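PDB 4DNG: uncharacterized aldehyde dehydrogenase AldY from Bacillus subtilis, which probably oxidises aldehydes to carboxylates with NAD+ as electron acceptor and may help protect the cell against stress from ethanol and related compounds. Local coordinates for residues A[300-304]-A[388-392]; A[291-295]-A[401-405]; A[74-79]-A[192-197]. One frame throughout, in Å; residues are numbered along the deposited sequence.

Contact 1. Residues A[300-304]-A[388-392]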
ATOM      1  N   TYR A 300       0.474 -16.506 -37.870  1.00 87.08           N
ATOM      2  CA  TYR A 300      -0.764 -17.020 -37.293  1.00 84.33           C
ATOM      3  C   TYR A 300      -1.081 -18.461 -37.670  1.00 86.42           C
ATOM      4  O   TYR A 300      -1.169 -19.332 -36.798  1.00 88.39           O
ATOM      5  CB  TYR A 300      -1.921 -16.105 -37.709  1.00 91.90           C
ATOM      6  CG  TYR A 300      -3.263 -16.474 -37.117  1.00 97.91           C
ATOM      7  CD1 TYR A 300      -3.586 -16.135 -35.800  1.00 95.11           C
ATOM      8  CD2 TYR A 300      -4.218 -17.143 -37.884  1.00100.75           C
ATOM      9  CE1 TYR A 300      -4.818 -16.462 -35.264  1.00 98.27           C
ATOM     10  CE2 TYR A 300      -5.451 -17.486 -37.357  1.00 97.16           C
ATOM     11  CZ  TYR A 300      -5.747 -17.140 -36.054  1.00100.30           C
ATOM     12  OH  TYR A 300      -6.973 -17.473 -35.540  1.00 98.60           O
ATOM     13  N   ASP A 301      -1.254 -18.708 -38.968  1.00 92.28           N
ATOM     14  CA  ASP A 301      -1.697 -20.014 -39.456  1.00 96.41           C
ATOM     15  C   ASP A 301      -0.700 -21.123 -39.119  1.00 96.62           C
ATOM     16  O   ASP A 301      -1.105 -22.237 -38.772  1.00 98.30           O
ATOM     17  CB  ASP A 301      -2.028 -19.961 -40.950  1.00103.00           C
ATOM     18  CG  ASP A 301      -3.058 -18.888 -41.279  1.00109.08           C
ATOM     19  OD1 ASP A 301      -4.248 -19.220 -41.453  1.00113.97           O
ATOM     20  OD2 ASP A 301      -2.684 -17.701 -41.337  1.00112.75           O
ATOM     21  N   GLU A 302       0.591 -20.798 -39.184  1.00 94.32           N
ATOM     22  CA  GLU A 302       1.655 -21.709 -38.751  1.00 92.88           C
ATOM     23  C   GLU A 302       1.571 -22.039 -37.257  1.00 97.06           C
ATOM     24  O   GLU A 302       1.721 -23.207 -36.871  1.00101.54           O
ATOM     25  CB  GLU A 302       3.033 -21.133 -39.102  1.00 93.59           C
ATOM     26  CG  GLU A 302       4.225 -21.881 -38.508  1.00 91.84           C
ATOM     27  CD  GLU A 302       5.576 -21.365 -39.000  1.00 97.94           C
ATOM     28  OE1 GLU A 302       5.624 -20.459 -39.867  1.00101.91           O
ATOM     29  OE2 GLU A 302       6.612 -21.877 -38.525  1.00 98.29           O
ATOM     30  N   PHE A 303       1.340 -21.017 -36.428  1.00 93.53           N
ATOM     31  CA  PHE A 303       1.219 -21.212 -34.982  1.00 90.78           C
ATOM     32  C   PHE A 303       0.014 -22.083 -34.630  1.00 91.22           C
ATOM     33  O   PHE A 303       0.131 -22.959 -33.765  1.00 89.33           O
ATOM     34  CB  PHE A 303       1.133 -19.873 -34.223  1.00 88.34           C
ATOM     35  CG  PHE A 303       1.096 -20.019 -32.713  1.00 82.28           C
ATOM     36  CD1 PHE A 303      -0.100 -20.325 -32.048  1.00 79.31           C
ATOM     37  CD2 PHE A 303       2.257 -19.848 -31.952  1.00 79.33           C
ATOM     38  CE1 PHE A 303      -0.134 -20.461 -30.664  1.00 76.21           C
ATOM     39  CE2 PHE A 303       2.232 -19.973 -30.570  1.00 74.92           C
ATOM     40  CZ  PHE A 303       1.039 -20.286 -29.925  1.00 74.80           C
ATOM     41  N   VAL A 304      -1.131 -21.830 -35.278  1.00 86.45           N
ATOM     42  CA  VAL A 304      -2.358 -22.566 -34.958  1.00 82.82           C
ATOM     43  C   VAL A 304      -2.163 -24.044 -35.214  1.00 83.80           C
ATOM     44  O   VAL A 304      -2.317 -24.847 -34.301  1.00 81.87           O
ATOM     45  CB  VAL A 304      -3.600 -22.062 -35.722  1.00 83.83           C
ATOM     46  CG1 VAL A 304      -4.746 -23.052 -35.580  1.00 81.34           C
ATOM     47  CG2 VAL A 304      -4.028 -20.698 -35.200  1.00 85.81           C
ATOM     48  N   THR A 388      -7.345 -19.543 -26.115  1.00 72.13           N
ATOM     49  CA  THR A 388      -7.992 -18.641 -27.060  1.00 75.74           C
ATOM     50  C   THR A 388      -6.913 -17.907 -27.878  1.00 77.01           C
ATOM     51  O   THR A 388      -6.023 -17.252 -27.323  1.00 75.22           O
ATOM     52  CB  THR A 388      -8.929 -17.641 -26.338  1.00 76.76           C
ATOM     53  OG1 THR A 388      -9.832 -18.349 -25.480  1.00 83.43           O
ATOM     54  CG2 THR A 388      -9.731 -16.828 -27.336  1.00 72.05           C
ATOM     55  N   ILE A 389      -6.990 -18.043 -29.198  1.00 74.98           N
ATOM     56  CA  ILE A 389      -5.987 -17.465 -30.079  1.00 77.82           C
ATOM     57  C   ILE A 389      -6.613 -16.293 -30.807  1.00 82.61           C
ATOM     58  O   ILE A 389      -7.707 -16.407 -31.382  1.00 82.76           O
ATOM     59  CB  ILE A 389      -5.451 -18.470 -31.116  1.00 84.30           C
ATOM     60  CG1 ILE A 389      -5.352 -19.904 -30.531  1.00 92.60           C
ATOM     61  CG2 ILE A 389      -4.153 -17.956 -31.731  1.00 83.92           C
ATOM     62  CD1 ILE A 389      -4.047 -20.277 -29.847  1.00 94.80           C
ATOM     63  N   ILE A 390      -5.901 -15.172 -30.765  1.00 81.02           N
ATOM     64  CA  ILE A 390      -6.360 -13.922 -31.331  1.00 84.19           C
ATOM     65  C   ILE A 390      -5.407 -13.429 -32.422  1.00 82.61           C
ATOM     66  O   ILE A 390      -4.190 -13.421 -32.247  1.00 77.94           O
ATOM     67  CB  ILE A 390      -6.512 -12.849 -30.230  1.00 87.39           C
ATOM     68  CG1 ILE A 390      -7.596 -13.289 -29.244  1.00 82.59           C
ATOM     69  CG2 ILE A 390      -6.805 -11.461 -30.832  1.00 79.18           C
ATOM     70  CD1 ILE A 390      -7.407 -12.744 -27.847  1.00 79.63           C
ATOM     71  N   LYS A 391      -5.994 -13.015 -33.541  1.00 87.37           N
ATOM     72  CA  LYS A 391      -5.275 -12.471 -34.677  1.00 89.48           C
ATOM     73  C   LYS A 391      -4.917 -11.000 -34.439  1.00 87.41           C
ATOM     74  O   LYS A 391      -5.763 -10.214 -34.017  1.00 84.89           O
ATOM     75  CB  LYS A 391      -6.156 -12.601 -35.928  1.00 89.76           C
ATOM     76  CG  LYS A 391      -5.478 -12.312 -37.262  1.00 95.79           C
ATOM     77  CD  LYS A 391      -4.604 -13.479 -37.696  1.00102.40           C
ATOM     78  CE  LYS A 391      -4.587 -13.677 -39.201  1.00106.40           C
ATOM     79  NZ  LYS A 391      -5.757 -14.475 -39.668  1.00109.14           N
ATOM     80  N   ALA A 392      -3.660 -10.645 -34.714  1.00 87.71           N
ATOM     81  CA  ALA A 392      -3.203  -9.244 -34.752  1.00 84.28           C
ATOM     82  C   ALA A 392      -2.665  -8.889 -36.150  1.00 82.95           C
ATOM     83  O   ALA A 392      -1.918  -9.672 -36.757  1.00 83.42           O
ATOM     84  CB  ALA A 392      -2.139  -8.990 -33.682  1.00 80.96           C
TER
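Helix-on-sheet packing, the basic joint of an α/β domain, is illustrated here on the parallel core of a mixed sheet of the aldehyde dehydrogenase fold. The short helical axis of 300-304 runs 10.2 Å from that of strand 388-392 at 168°, nearly antiparallel, and the two bury 287 Å². Such a face needs alternate strand residues to meet the helix, and I389 does so while I390 points away. The CG2 atom of I389 lies 3.9 Å from Y300 CE1 and 4.4 Å from V304 CG2. I389 CD1 lies 4.0 Å from F303 CE1, at the edge of that ring. At the exposed K391 the interaction changes character. The K391 side chain lies over one face of Y300: CD is 3.5 Å from the ring centroid in a CH-pi contact, and NZ, 4.1 Å from the same centroid and off-centre, adds a cation-pi interaction. Apolar packing thus grades into a lysine whose aliphatic part and charge both use one ring. Around this core, V369 of strand 362-369 touches Y300, V304 and I389, while F303 reaches I293 and V295 of strand 290-296 and is flanked by A271, V272 and A275 of helix 268-281.

Contact 2. Residues A[291-295]-A[401-405]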
ATOM      1  N   ASN A 291      -4.150 -16.896 -20.640  1.00101.67           N
ATOM      2  CA  ASN A 291      -5.591 -16.918 -20.874  1.00113.39           C
ATOM      3  C   ASN A 291      -5.886 -16.838 -22.352  1.00104.01           C
ATOM      4  O   ASN A 291      -6.612 -17.665 -22.914  1.00104.69           O
ATOM      5  CB  ASN A 291      -6.274 -15.762 -20.133  1.00130.95           C
ATOM      6  CG  ASN A 291      -6.234 -15.929 -18.622  1.00136.59           C
ATOM      7  OD1 ASN A 291      -7.216 -16.348 -18.008  1.00140.89           O
ATOM      8  ND2 ASN A 291      -5.092 -15.615 -18.018  1.00125.57           N
ATOM      9  N   ARG A 292      -5.290 -15.829 -22.971  1.00 93.99           N
ATOM     10  CA  ARG A 292      -5.424 -15.607 -24.381  1.00 88.13           C
ATOM     11  C   ARG A 292      -4.045 -15.427 -25.024  1.00 82.80           C
ATOM     12  O   ARG A 292      -3.099 -14.903 -24.408  1.00 68.36           O
ATOM     13  CB  ARG A 292      -6.343 -14.410 -24.646  1.00 86.55           C
ATOM     14  CG  ARG A 292      -5.744 -13.063 -24.317  1.00 78.61           C
ATOM     15  CD  ARG A 292      -6.807 -12.014 -23.998  1.00 84.10           C
ATOM     16  NE  ARG A 292      -6.288 -11.073 -23.003  1.00 77.57           N
ATOM     17  CZ  ARG A 292      -5.568  -9.990 -23.280  1.00 76.59           C
ATOM     18  NH1 ARG A 292      -5.123  -9.232 -22.293  1.00 82.43           N
ATOM     19  NH2 ARG A 292      -5.298  -9.655 -24.533  1.00 76.25           N
ATOM     20  N   ILE A 293      -3.956 -15.886 -26.269  1.00 78.71           N
ATOM     21  CA  ILE A 293      -2.713 -15.954 -26.997  1.00 73.18           C
ATOM     22  C   ILE A 293      -2.917 -15.097 -28.233  1.00 76.60           C
ATOM     23  O   ILE A 293      -3.849 -15.309 -29.013  1.00 73.41           O
ATOM     24  CB  ILE A 293      -2.347 -17.409 -27.375  1.00 71.09           C
ATOM     25  CG1 ILE A 293      -2.104 -18.250 -26.116  1.00 68.04           C
ATOM     26  CG2 ILE A 293      -1.113 -17.446 -28.265  1.00 72.45           C
ATOM     27  CD1 ILE A 293      -2.190 -19.751 -26.334  1.00 64.50           C
ATOM     28  N   ILE A 294      -2.048 -14.104 -28.372  1.00 76.18           N
ATOM     29  CA  ILE A 294      -2.156 -13.120 -29.423  1.00 84.17           C
ATOM     30  C   ILE A 294      -1.008 -13.373 -30.385  1.00 84.90           C
ATOM     31  O   ILE A 294       0.156 -13.409 -29.980  1.00 85.12           O
ATOM     32  CB  ILE A 294      -2.082 -11.698 -28.839  1.00 82.73           C
ATOM     33  CG1 ILE A 294      -3.089 -11.554 -27.686  1.00 83.58           C
ATOM     34  CG2 ILE A 294      -2.307 -10.663 -29.928  1.00 73.76           C
ATOM     35  CD1 ILE A 294      -2.709 -10.530 -26.641  1.00 83.40           C
ATOM     36  N   VAL A 295      -1.348 -13.578 -31.652  1.00 77.98           N
ATOM     37  CA  VAL A 295      -0.374 -13.965 -32.645  1.00 78.86           C
ATOM     38  C   VAL A 295      -0.522 -13.108 -33.902  1.00 86.09           C
ATOM     39  O   VAL A 295      -1.609 -13.052 -34.499  1.00 90.92           O
ATOM     40  CB  VAL A 295      -0.503 -15.456 -33.002  1.00 79.23           C
ATOM     41  CG1 VAL A 295       0.566 -15.857 -34.006  1.00 77.06           C
ATOM     42  CG2 VAL A 295      -0.386 -16.316 -31.752  1.00 81.87           C
ATOM     43  N   MET A 401      -3.521  -4.959 -27.906  1.00 84.95           N
ATOM     44  CA  MET A 401      -4.456  -6.014 -27.484  1.00 84.56           C
ATOM     45  C   MET A 401      -4.096  -6.652 -26.142  1.00 86.72           C
ATOM     46  O   MET A 401      -4.990  -7.041 -25.374  1.00 82.05           O
ATOM     47  CB  MET A 401      -4.573  -7.100 -28.559  1.00 86.62           C
ATOM     48  CG  MET A 401      -5.340  -6.675 -29.799  1.00 84.70           C
ATOM     49  SD  MET A 401      -5.351  -7.974 -31.048  1.00 98.31           S
ATOM     50  CE  MET A 401      -6.902  -7.634 -31.901  1.00 90.24           C
ATOM     51  N   ALA A 402      -2.792  -6.753 -25.866  1.00 97.33           N
ATOM     52  CA  ALA A 402      -2.280  -7.302 -24.597  1.00 94.95           C
ATOM     53  C   ALA A 402      -2.567  -6.374 -23.423  1.00 96.65           C
ATOM     54  O   ALA A 402      -2.848  -6.837 -22.322  1.00105.60           O
ATOM     55  CB  ALA A 402      -0.788  -7.581 -24.693  1.00 89.32           C
ATOM     56  N   ASN A 403      -2.451  -5.086 -23.679  1.00 99.29           N
ATOM     57  CA  ASN A 403      -2.759  -4.053 -22.723  1.00103.35           C
ATOM     58  C   ASN A 403      -4.220  -3.996 -22.342  1.00 99.47           C
ATOM     59  O   ASN A 403      -4.554  -3.774 -21.200  1.00108.85           O
ATOM     60  CB  ASN A 403      -2.299  -2.703 -23.252  1.00104.25           C
ATOM     61  CG  ASN A 403      -0.923  -2.334 -22.771  1.00 96.84           C
ATOM     62  OD1 ASN A 403      -0.530  -2.682 -21.673  1.00 89.73           O
ATOM     63  ND2 ASN A 403      -0.190  -1.614 -23.591  1.00 95.63           N
ATOM     64  N   ASP A 404      -5.098  -4.217 -23.298  1.00104.55           N
ATOM     65  CA  ASP A 404      -6.504  -3.938 -23.095  1.00116.41           C
ATOM     66  C   ASP A 404      -7.145  -5.063 -22.316  1.00122.49           C
ATOM     67  O   ASP A 404      -7.801  -5.926 -22.872  1.00119.59           O
ATOM     68  CB  ASP A 404      -7.187  -3.794 -24.456  1.00120.65           C
ATOM     69  CG  ASP A 404      -8.679  -4.007 -24.392  1.00110.27           C
ATOM     70  OD1 ASP A 404      -9.208  -4.156 -23.283  1.00110.97           O
ATOM     71  OD2 ASP A 404      -9.322  -4.014 -25.459  1.00 88.98           O
ATOM     72  N   THR A 405      -6.926  -5.029 -21.009  1.00128.25           N
ATOM     73  CA  THR A 405      -7.444  -6.010 -20.077  1.00135.28           C
ATOM     74  C   THR A 405      -7.881  -5.309 -18.816  1.00148.48           C
ATOM     75  O   THR A 405      -7.413  -4.215 -18.534  1.00149.91           O
ATOM     76  CB  THR A 405      -6.336  -6.935 -19.625  1.00129.40           C
ATOM     77  OG1 THR A 405      -5.404  -6.168 -18.862  1.00127.95           O
ATOM     78  CG2 THR A 405      -5.644  -7.513 -20.815  1.00122.93           C
TER
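In a β-α-β crossover the helix lies against the sheet between the two strands it connects. Strand 386-392, helix 395-403 and strand 410-414 form such a unit, and the helix passes over the intervening strands 290-296 and 258-262. The contact between 291-295 and 401-405 is therefore one of sheet face with helix C terminus, and R292 and I294, two residues apart on the strand, make it. R292 leaves the backbone with chi1 in p and chi2 in t, which carries the guanidinium out to carbonyls of the last helical turn. R292 NH2 donates to M401 O at 2.8 Å, and R292 NH1, whose position is less certain, makes a weak bond to A402 O at 3.3 Å. Both oxygens lie near the guanidinium plane. Beyond the segments, R292 NE bonds N257 OD1, and M401 O also accepts from N373 ND2, so the arginine links the helix end to neighbouring loops. The chain then leaves the helix at D404, the centre of an inverse gamma turn, closed by a weak bond from T405 N to N403 O (2.7 Å). The T405 side chain lies about 10 Å from that of T233, which by similarity belongs to the NAD+ site. M401, with chi1 in m and chi2 and chi3 in t, starts toward the strand but extends away along it, leaving SD 4.2 Å from I294 CG2. I294 itself, m at chi1 and t at chi2, directs its delta carbon at the helix: CD1 sits 3.8 Å from A402 CA and 4.0 Å from A402 CB.

Contact 3. Residues A[74-79]-A[192-197]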
ATOM      1  N   LYS A  74      16.083 -26.087   8.287  1.00 80.16           N
ATOM      2  CA  LYS A  74      15.450 -27.348   8.679  1.00 75.53           C
ATOM      3  C   LYS A  74      14.102 -27.505   7.983  1.00 71.43           C
ATOM      4  O   LYS A  74      13.767 -28.598   7.537  1.00 70.69           O
ATOM      5  CB  LYS A  74      15.331 -27.459  10.193  1.00 83.28           C
ATOM      6  CG  LYS A  74      16.682 -27.409  10.908  1.00 93.33           C
ATOM      7  CD  LYS A  74      16.629 -28.055  12.278  1.00 97.89           C
ATOM      8  CE  LYS A  74      17.985 -27.992  12.968  1.00103.50           C
ATOM      9  NZ  LYS A  74      18.233 -26.683  13.642  1.00 98.02           N
ATOM     10  N   ALA A  75      13.365 -26.395   7.847  1.00 68.89           N
ATOM     11  CA  ALA A  75      12.119 -26.359   7.075  1.00 66.85           C
ATOM     12  C   ALA A  75      12.324 -26.771   5.597  1.00 67.48           C
ATOM     13  O   ALA A  75      11.737 -27.756   5.153  1.00 69.70           O
ATOM     14  CB  ALA A  75      11.445 -24.993   7.185  1.00 64.13           C
ATOM     15  N   ARG A  76      13.172 -26.056   4.853  1.00 60.26           N
ATOM     16  CA  ARG A  76      13.490 -26.472   3.489  1.00 66.46           C
ATOM     17  C   ARG A  76      14.026 -27.901   3.455  1.00 73.69           C
ATOM     18  O   ARG A  76      13.781 -28.637   2.499  1.00 76.86           O
ATOM     19  CB  ARG A  76      14.457 -25.495   2.795  1.00 70.03           C
ATOM     20  CG  ARG A  76      15.943 -25.765   2.985  1.00 79.22           C
ATOM     21  CD  ARG A  76      16.500 -26.692   1.919  1.00 85.25           C
ATOM     22  NE  ARG A  76      16.786 -26.000   0.664  1.00 88.71           N
ATOM     23  CZ  ARG A  76      17.208 -26.609  -0.444  1.00 82.91           C
ATOM     24  NH1 ARG A  76      17.464 -25.902  -1.537  1.00 78.22           N
ATOM     25  NH2 ARG A  76      17.375 -27.928  -0.459  1.00 73.08           N
ATOM     26  N   GLY A  77      14.755 -28.279   4.504  1.00 74.22           N
ATOM     27  CA  GLY A  77      15.319 -29.622   4.617  1.00 78.62           C
ATOM     28  C   GLY A  77      14.244 -30.680   4.737  1.00 77.20           C
ATOM     29  O   GLY A  77      14.302 -31.704   4.056  1.00 78.14           O
ATOM     30  N   TYR A  78      13.257 -30.427   5.599  1.00 76.74           N
ATOM     31  CA  TYR A  78      12.104 -31.316   5.729  1.00 78.30           C
ATOM     32  C   TYR A  78      11.409 -31.548   4.374  1.00 71.72           C
ATOM     33  O   TYR A  78      11.027 -32.681   4.045  1.00 73.99           O
ATOM     34  CB  TYR A  78      11.095 -30.776   6.763  1.00 75.16           C
ATOM     35  CG  TYR A  78       9.902 -31.681   6.986  1.00 69.63           C
ATOM     36  CD1 TYR A  78       8.756 -31.595   6.176  1.00 69.12           C
ATOM     37  CD2 TYR A  78       9.926 -32.643   7.991  1.00 70.80           C
ATOM     38  CE1 TYR A  78       7.673 -32.450   6.374  1.00 73.98           C
ATOM     39  CE2 TYR A  78       8.850 -33.488   8.211  1.00 71.36           C
ATOM     40  CZ  TYR A  78       7.731 -33.394   7.410  1.00 78.91           C
ATOM     41  OH  TYR A  78       6.689 -34.254   7.660  1.00 86.74           O
ATOM     42  N   LEU A  79      11.255 -30.492   3.587  1.00 65.46           N
ATOM     43  CA  LEU A  79      10.479 -30.612   2.336  1.00 68.15           C
ATOM     44  C   LEU A  79      11.232 -31.384   1.261  1.00 73.90           C
ATOM     45  O   LEU A  79      10.624 -32.105   0.469  1.00 78.70           O
ATOM     46  CB  LEU A  79      10.053 -29.248   1.791  1.00 57.50           C
ATOM     47  CG  LEU A  79       9.264 -28.285   2.694  1.00 58.80           C
ATOM     48  CD1 LEU A  79       9.113 -26.902   2.048  1.00 60.11           C
ATOM     49  CD2 LEU A  79       7.893 -28.825   3.064  1.00 57.44           C
ATOM     50  N   LYS A 192       3.815 -28.689   9.485  1.00 65.60           N
ATOM     51  CA  LYS A 192       4.665 -29.801   9.922  1.00 72.18           C
ATOM     52  C   LYS A 192       6.166 -29.495   9.722  1.00 74.61           C
ATOM     53  O   LYS A 192       7.007 -29.817  10.563  1.00 75.37           O
ATOM     54  CB  LYS A 192       4.256 -31.102   9.220  1.00 69.17           C
ATOM     55  CG  LYS A 192       5.011 -32.331   9.694  1.00 78.60           C
ATOM     56  CD  LYS A 192       4.384 -33.025  10.892  1.00 86.42           C
ATOM     57  CE  LYS A 192       5.350 -34.051  11.503  1.00105.74           C
ATOM     58  NZ  LYS A 192       5.905 -35.084  10.567  1.00106.31           N
ATOM     59  N   ALA A 193       6.482 -28.862   8.597  1.00 76.66           N
ATOM     60  CA  ALA A 193       7.853 -28.509   8.270  1.00 67.58           C
ATOM     61  C   ALA A 193       8.445 -27.544   9.283  1.00 71.70           C
ATOM     62  O   ALA A 193       9.591 -27.713   9.698  1.00 77.02           O
ATOM     63  CB  ALA A 193       7.906 -27.907   6.876  1.00 62.42           C
ATOM     64  N   PHE A 194       7.672 -26.533   9.687  1.00 65.30           N
ATOM     65  CA  PHE A 194       8.203 -25.525  10.575  1.00 64.90           C
ATOM     66  C   PHE A 194       8.265 -26.030  12.001  1.00 68.11           C
ATOM     67  O   PHE A 194       9.161 -25.644  12.779  1.00 69.90           O
ATOM     68  CB  PHE A 194       7.422 -24.215  10.449  1.00 65.15           C
ATOM     69  CG  PHE A 194       7.869 -23.374   9.289  1.00 62.51           C
ATOM     70  CD1 PHE A 194       9.033 -22.612   9.374  1.00 61.83           C
ATOM     71  CD2 PHE A 194       7.161 -23.386   8.090  1.00 61.69           C
ATOM     72  CE1 PHE A 194       9.461 -21.848   8.294  1.00 58.80           C
ATOM     73  CE2 PHE A 194       7.575 -22.620   7.014  1.00 55.59           C
ATOM     74  CZ  PHE A 194       8.724 -21.856   7.111  1.00 54.73           C
ATOM     75  N   GLU A 195       7.331 -26.917  12.332  1.00 64.01           N
ATOM     76  CA  GLU A 195       7.361 -27.572  13.617  1.00 66.76           C
ATOM     77  C   GLU A 195       8.629 -28.421  13.683  1.00 79.00           C
ATOM     78  O   GLU A 195       9.394 -28.356  14.658  1.00 86.67           O
ATOM     79  CB  GLU A 195       6.109 -28.431  13.835  1.00 70.60           C
ATOM     80  CG  GLU A 195       6.346 -29.586  14.811  1.00 78.83           C
ATOM     81  CD  GLU A 195       5.091 -30.337  15.160  1.00 86.61           C
ATOM     82  OE1 GLU A 195       4.441 -30.846  14.229  1.00 89.36           O
ATOM     83  OE2 GLU A 195       4.770 -30.429  16.367  1.00 94.39           O
ATOM     84  N   HIS A 196       8.864 -29.207  12.639  1.00 77.47           N
ATOM     85  CA  HIS A 196      10.073 -30.019  12.573  1.00 78.80           C
ATOM     86  C   HIS A 196      11.282 -29.154  12.832  1.00 81.84           C
ATOM     87  O   HIS A 196      12.260 -29.597  13.417  1.00 94.57           O
ATOM     88  CB  HIS A 196      10.153 -30.683  11.207  1.00 78.01           C
ATOM     89  CG  HIS A 196      11.397 -31.496  10.997  1.00 88.42           C
ATOM     90  ND1 HIS A 196      11.521 -32.763  11.449  1.00 89.15           N
ATOM     91  CD2 HIS A 196      12.594 -31.184  10.357  1.00 91.93           C
ATOM     92  CE1 HIS A 196      12.728 -33.234  11.110  1.00 92.45           C
ATOM     93  NE2 HIS A 196      13.385 -32.267  10.441  1.00 92.15           N
ATOM     94  N   ALA A 197      11.199 -27.892  12.426  1.00 74.29           N
ATOM     95  CA  ALA A 197      12.337 -26.986  12.446  1.00 73.42           C
ATOM     96  C   ALA A 197      12.499 -26.224  13.765  1.00 71.10           C
ATOM     97  O   ALA A 197      13.341 -25.327  13.873  1.00 73.22           O
ATOM     98  CB  ALA A 197      12.248 -26.012  11.269  1.00 71.89           C
TER
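Small residues at a crossing point let two helices pack closely, and here alanines supply them. Helix 183-196 is the connecting helix of a β-α-β crossover between strands 173-177 and 204-206, in the Rossmann-like sheet expected to bind NAD+ in this family. Helix 65-81 packs against it, the local axes approaching to 7.9 Å at a crossing angle of 127°. The first residue, K74, brings CB to 3.6 Å from A197 CB, just where the second helix ends, while its chain leads away. A75 is buried at the crossing: its CA lies 3.9 Å from A193 O, and its CB rests over the face of F194, 4.1 Å from the ring centroid, as a CH-pi contact. R76 points away and forms a salt bridge with D113 of helix 98-118, tying the helix to a different neighbour. One turn on from K74, Y78 is wedged against the second helix. Y78 CD1 lies 3.8 Å from both A193 CA and A193 CB, Y78 CD2 lies over the H196 ring, 3.5 Å from H196 CG, and Y78 OH accepts a hydrogen bond from K192 NZ at 3.1 Å. The tyrosine thus combines apolar, aromatic and polar contacts in one residue. L79 completes the interface, its CD2 packing 3.9 Å from A193 CB.

How the contacts relate
Read from the N terminus, the chain closes one loop before opening the next two. Contact 3 comes first, joining helices 65-81 and 183-196 by the Rossmann-like sheet across 112 intervening residues. Strand 290-296 then opens contact 2, and helix 297-313, directly after it, opens contact 1. Strand 386-392 closes contact 1, and helix 395-403 closes contact 2, so contact 1 is nested within contact 2. These two hold helices on opposite faces of one sheet, in which strands 290-296 and 386-392 are neighbours. Contact 3 lies across the chain's centre, its own centre about 46 Å from that of contact 1 and about 41 Å from that of contact 2.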